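Local coordinates for protein inositol 2-dehydrogenase/D-chiro-inositol 3-dehydrogenase (Lactobacillus casei, PDB 4MIY) that oxidises myo-inositol and D-chiro-inositol to their keto derivatives, using NAD as the hydride acceptor, at residues Q131-L136 with L249-Y254. Numbering follows the deposited sequence.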
ATOM      1  N   GLN A 131      -6.814 -11.020  15.027  1.00 15.47           N
ATOM      2  CA  GLN A 131      -5.441 -11.317  14.678  1.00 16.96           C
ATOM      3  C   GLN A 131      -4.576 -10.089  14.464  1.00 14.07           C
ATOM      4  O   GLN A 131      -3.470 -10.057  14.909  1.00 14.90           O
ATOM      5  CB  GLN A 131      -5.376 -12.273  13.493  1.00 18.28           C
ATOM      6  CG  GLN A 131      -5.812 -13.652  13.905  1.00 24.77           C
ATOM      7  CD  GLN A 131      -5.747 -14.713  12.837  1.00 35.62           C
ATOM      8  OE1 GLN A 131      -4.997 -14.619  11.896  1.00 36.48           O
ATOM      9  NE2 GLN A 131      -6.502 -15.764  13.033  1.00 35.02           N
ATOM     10  N   GLY A 132      -5.110  -9.096  13.792  1.00 16.15           N
ATOM     11  CA  GLY A 132      -4.358  -7.893  13.533  1.00 14.98           C
ATOM     12  C   GLY A 132      -4.078  -7.036  14.744  1.00 14.17           C
ATOM     13  O   GLY A 132      -3.016  -6.567  14.932  1.00 14.26           O
ATOM     14  N   ILE A 133      -5.086  -6.869  15.572  1.00 14.59           N
ATOM     15  CA  ILE A 133      -4.931  -6.082  16.762  1.00 13.44           C
ATOM     16  C   ILE A 133      -3.974  -6.779  17.708  1.00 14.42           C
ATOM     17  O   ILE A 133      -3.133  -6.164  18.272  1.00 14.65           O
ATOM     18  CB  ILE A 133      -6.306  -5.826  17.411  1.00 14.15           C
ATOM     19  CG1 ILE A 133      -7.118  -4.896  16.517  1.00 16.39           C
ATOM     20  CG2 ILE A 133      -6.149  -5.220  18.759  1.00 17.52           C
ATOM     21  CD1 ILE A 133      -8.565  -4.774  16.887  1.00 16.69           C
ATOM     22  N   ARG A 134      -4.081  -8.089  17.797  0.74 11.56           N
ATOM     23  CA  ARG A 134      -3.194  -8.866  18.625  0.74 13.68           C
ATOM     24  C   ARG A 134      -1.758  -8.774  18.150  0.74 13.45           C
ATOM     25  O   ARG A 134      -0.840  -8.635  18.931  0.74 13.51           O
ATOM     26  CB  ARG A 134      -3.668 -10.321  18.655  0.74 17.60           C
ATOM     27  CG  ARG A 134      -3.259 -11.076  19.868  0.74 28.08           C
ATOM     28  CD  ARG A 134      -3.958 -12.460  20.065  0.74 25.86           C
ATOM     29  NE  ARG A 134      -5.082 -12.409  21.003  0.74 31.38           N
ATOM     30  CZ  ARG A 134      -5.006 -12.133  22.317  0.74 29.57           C
ATOM     31  NH1 ARG A 134      -3.853 -11.872  22.911  0.74 35.18           N
ATOM     32  NH2 ARG A 134      -6.098 -12.104  23.028  0.74 30.95           N
ATOM     33  N   ALA A 135      -1.573  -8.808  16.844  1.00 14.84           N
ATOM     34  CA  ALA A 135      -0.232  -8.746  16.294  1.00 14.72           C
ATOM     35  C   ALA A 135       0.412  -7.390  16.509  1.00 16.35           C
ATOM     36  O   ALA A 135       1.575  -7.303  16.736  1.00 15.13           O
ATOM     37  CB  ALA A 135      -0.227  -9.111  14.835  1.00 14.54           C
ATOM     38  N   LEU A 136      -0.374  -6.349  16.455  1.00 12.77           N
ATOM     39  CA  LEU A 136       0.147  -5.045  16.754  1.00 13.20           C
ATOM     40  C   LEU A 136       0.576  -4.927  18.226  1.00 14.08           C
ATOM     41  O   LEU A 136       1.611  -4.430  18.503  1.00 13.51           O
ATOM     42  CB  LEU A 136      -0.850  -3.958  16.340  1.00 11.59           C
ATOM     43  CG  LEU A 136      -0.401  -2.504  16.438  1.00 11.33           C
ATOM     44  CD1 LEU A 136      -1.140  -1.684  15.475  1.00 14.95           C
ATOM     45  CD2 LEU A 136      -0.579  -1.927  17.816  1.00 17.22           C
ATOM     46  N   LEU A 249       3.473   2.199  14.910  1.00 11.00           N
ATOM     47  CA  LEU A 249       2.828   0.976  14.468  1.00 11.97           C
ATOM     48  C   LEU A 249       1.398   1.228  14.107  1.00 11.97           C
ATOM     49  O   LEU A 249       0.725   1.902  14.793  1.00 14.00           O
ATOM     50  CB  LEU A 249       2.865  -0.100  15.567  1.00 12.41           C
ATOM     51  CG  LEU A 249       4.217  -0.733  15.869  1.00 11.80           C
ATOM     52  CD1 LEU A 249       4.313  -1.339  17.283  1.00 14.37           C
ATOM     53  CD2 LEU A 249       4.556  -1.749  14.834  1.00 13.86           C
ATOM     54  N   GLN A 250       0.945   0.663  13.003  1.00 10.90           N
ATOM     55  CA  GLN A 250      -0.461   0.756  12.674  1.00 13.69           C
ATOM     56  C   GLN A 250      -1.024  -0.520  12.066  1.00 14.05           C
ATOM     57  O   GLN A 250      -0.315  -1.320  11.535  1.00 15.11           O
ATOM     58  CB  GLN A 250      -0.769   1.982  11.816  1.00 19.29           C
ATOM     59  CG  GLN A 250      -0.369   1.913  10.408  1.00 19.90           C
ATOM     60  CD  GLN A 250      -0.717   3.209   9.630  1.00 25.05           C
ATOM     61  OE1 GLN A 250      -0.304   4.275   9.991  1.00 26.48           O
ATOM     62  NE2 GLN A 250      -1.500   3.076   8.608  1.00 25.73           N
ATOM     63  N   LEU A 251      -2.321  -0.670  12.159  1.00 13.99           N
ATOM     64  CA  LEU A 251      -2.975  -1.799  11.548  1.00 14.37           C
ATOM     65  C   LEU A 251      -2.884  -1.727  10.044  1.00 21.44           C
ATOM     66  O   LEU A 251      -2.961  -0.679   9.492  1.00 26.26           O
ATOM     67  CB  LEU A 251      -4.422  -1.815  11.911  1.00 18.52           C
ATOM     68  CG  LEU A 251      -4.724  -2.245  13.315  1.00 16.20           C
ATOM     69  CD1 LEU A 251      -6.229  -2.180  13.491  1.00 17.10           C
ATOM     70  CD2 LEU A 251      -4.291  -3.661  13.556  1.00 19.93           C
ATOM     71  N   PRO A 252      -2.706  -2.869   9.392  1.00 18.90           N
ATOM     72  CA  PRO A 252      -2.561  -2.931   7.959  1.00 27.45           C
ATOM     73  C   PRO A 252      -3.877  -2.750   7.251  1.00 30.34           C
ATOM     74  O   PRO A 252      -4.935  -2.678   7.828  1.00 27.42           O
ATOM     75  CB  PRO A 252      -2.088  -4.350   7.737  1.00 26.98           C
ATOM     76  CG  PRO A 252      -2.578  -5.058   8.779  1.00 25.85           C
ATOM     77  CD  PRO A 252      -2.542  -4.191   9.973  1.00 20.10           C
ATOM     78  N   ASN A 253      -3.758  -2.687   5.939  0.64 30.11           N
ATOM     79  CA  ASN A 253      -4.902  -2.746   5.042  0.64 27.41           C
ATOM     80  C   ASN A 253      -5.699  -4.013   5.334  0.64 27.84           C
ATOM     81  O   ASN A 253      -5.133  -5.077   5.412  0.64 29.10           O
ATOM     82  CB  ASN A 253      -4.419  -2.805   3.573  0.64 27.86           C
ATOM     83  CG  ASN A 253      -3.948  -1.443   3.025  0.64 29.07           C
ATOM     84  OD1 ASN A 253      -4.162  -0.418   3.641  0.64 33.63           O
ATOM     85  ND2 ASN A 253      -3.363  -1.443   1.827  0.64 32.34           N
ATOM     86  N   TYR A 254      -6.992  -3.874   5.548  1.00 32.31           N
ATOM     87  CA  TYR A 254      -7.842  -5.034   5.807  1.00 33.35           C
ATOM     88  C   TYR A 254      -8.540  -5.506   4.538  1.00 31.97           C
ATOM     89  O   TYR A 254      -8.986  -4.700   3.776  1.00 33.32           O
ATOM     90  CB  TYR A 254      -8.913  -4.706   6.839  1.00 31.39           C
ATOM     91  CG  TYR A 254      -9.673  -5.919   7.259  1.00 28.33           C
ATOM     92  CD1 TYR A 254      -9.156  -6.794   8.183  1.00 29.48           C
ATOM     93  CD2 TYR A 254     -10.894  -6.224   6.710  1.00 30.03           C
ATOM     94  CE1 TYR A 254      -9.824  -7.903   8.531  1.00 25.80           C
ATOM     95  CE2 TYR A 254     -11.562  -7.337   7.068  1.00 30.12           C
ATOM     96  CZ  TYR A 254     -11.022  -8.176   7.976  1.00 29.72           C
ATOM     97  OH  TYR A 254     -11.669  -9.291   8.350  1.00 34.19           O
TER
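L136 and L251 carry this contact, in which the first turns of helix 131-141 lie on strand 248-250, outermost within its own chain, and the loop that follows it. Two methyls meet backbone. L136 CD1 lies over the Q250-L251 peptide bond at the end of the strand, 3.6 Å from Q250 C and 3.7 Å from L251 N. L251 CD2 sits against the helix backbone, 3.5 Å from G132 O, a carbonyl that also accepts the backbone bond from L136 N.

Three side-chain pairs add to this. L136 CG, anti to the backbone N (chi1 -173°), is 4.1 Å from L249 CB, and these leucines run antiparallel past each other. L136 CD1 meets L251 CD2 at 4.2 Å. L251 CD1 reaches I133 CG1 at 4.2 Å, the two side chains meeting at a slant.

L136 also touches V242 and L184, L251 touches L240, and I133 touches W183. L249 and Q250 pair antiparallel with a strand of the second subunit, continuing the mixed sheet of the C-terminal alpha/beta domain across the interface. The I133 side chain is about 12 Å from bound NAD. Every close approach has an aliphatic side-chain carbon on at least one side and no polar bond joins the segments, which implies structural, apolar packing that seats the helix on the sheet edge used for subunit assembly.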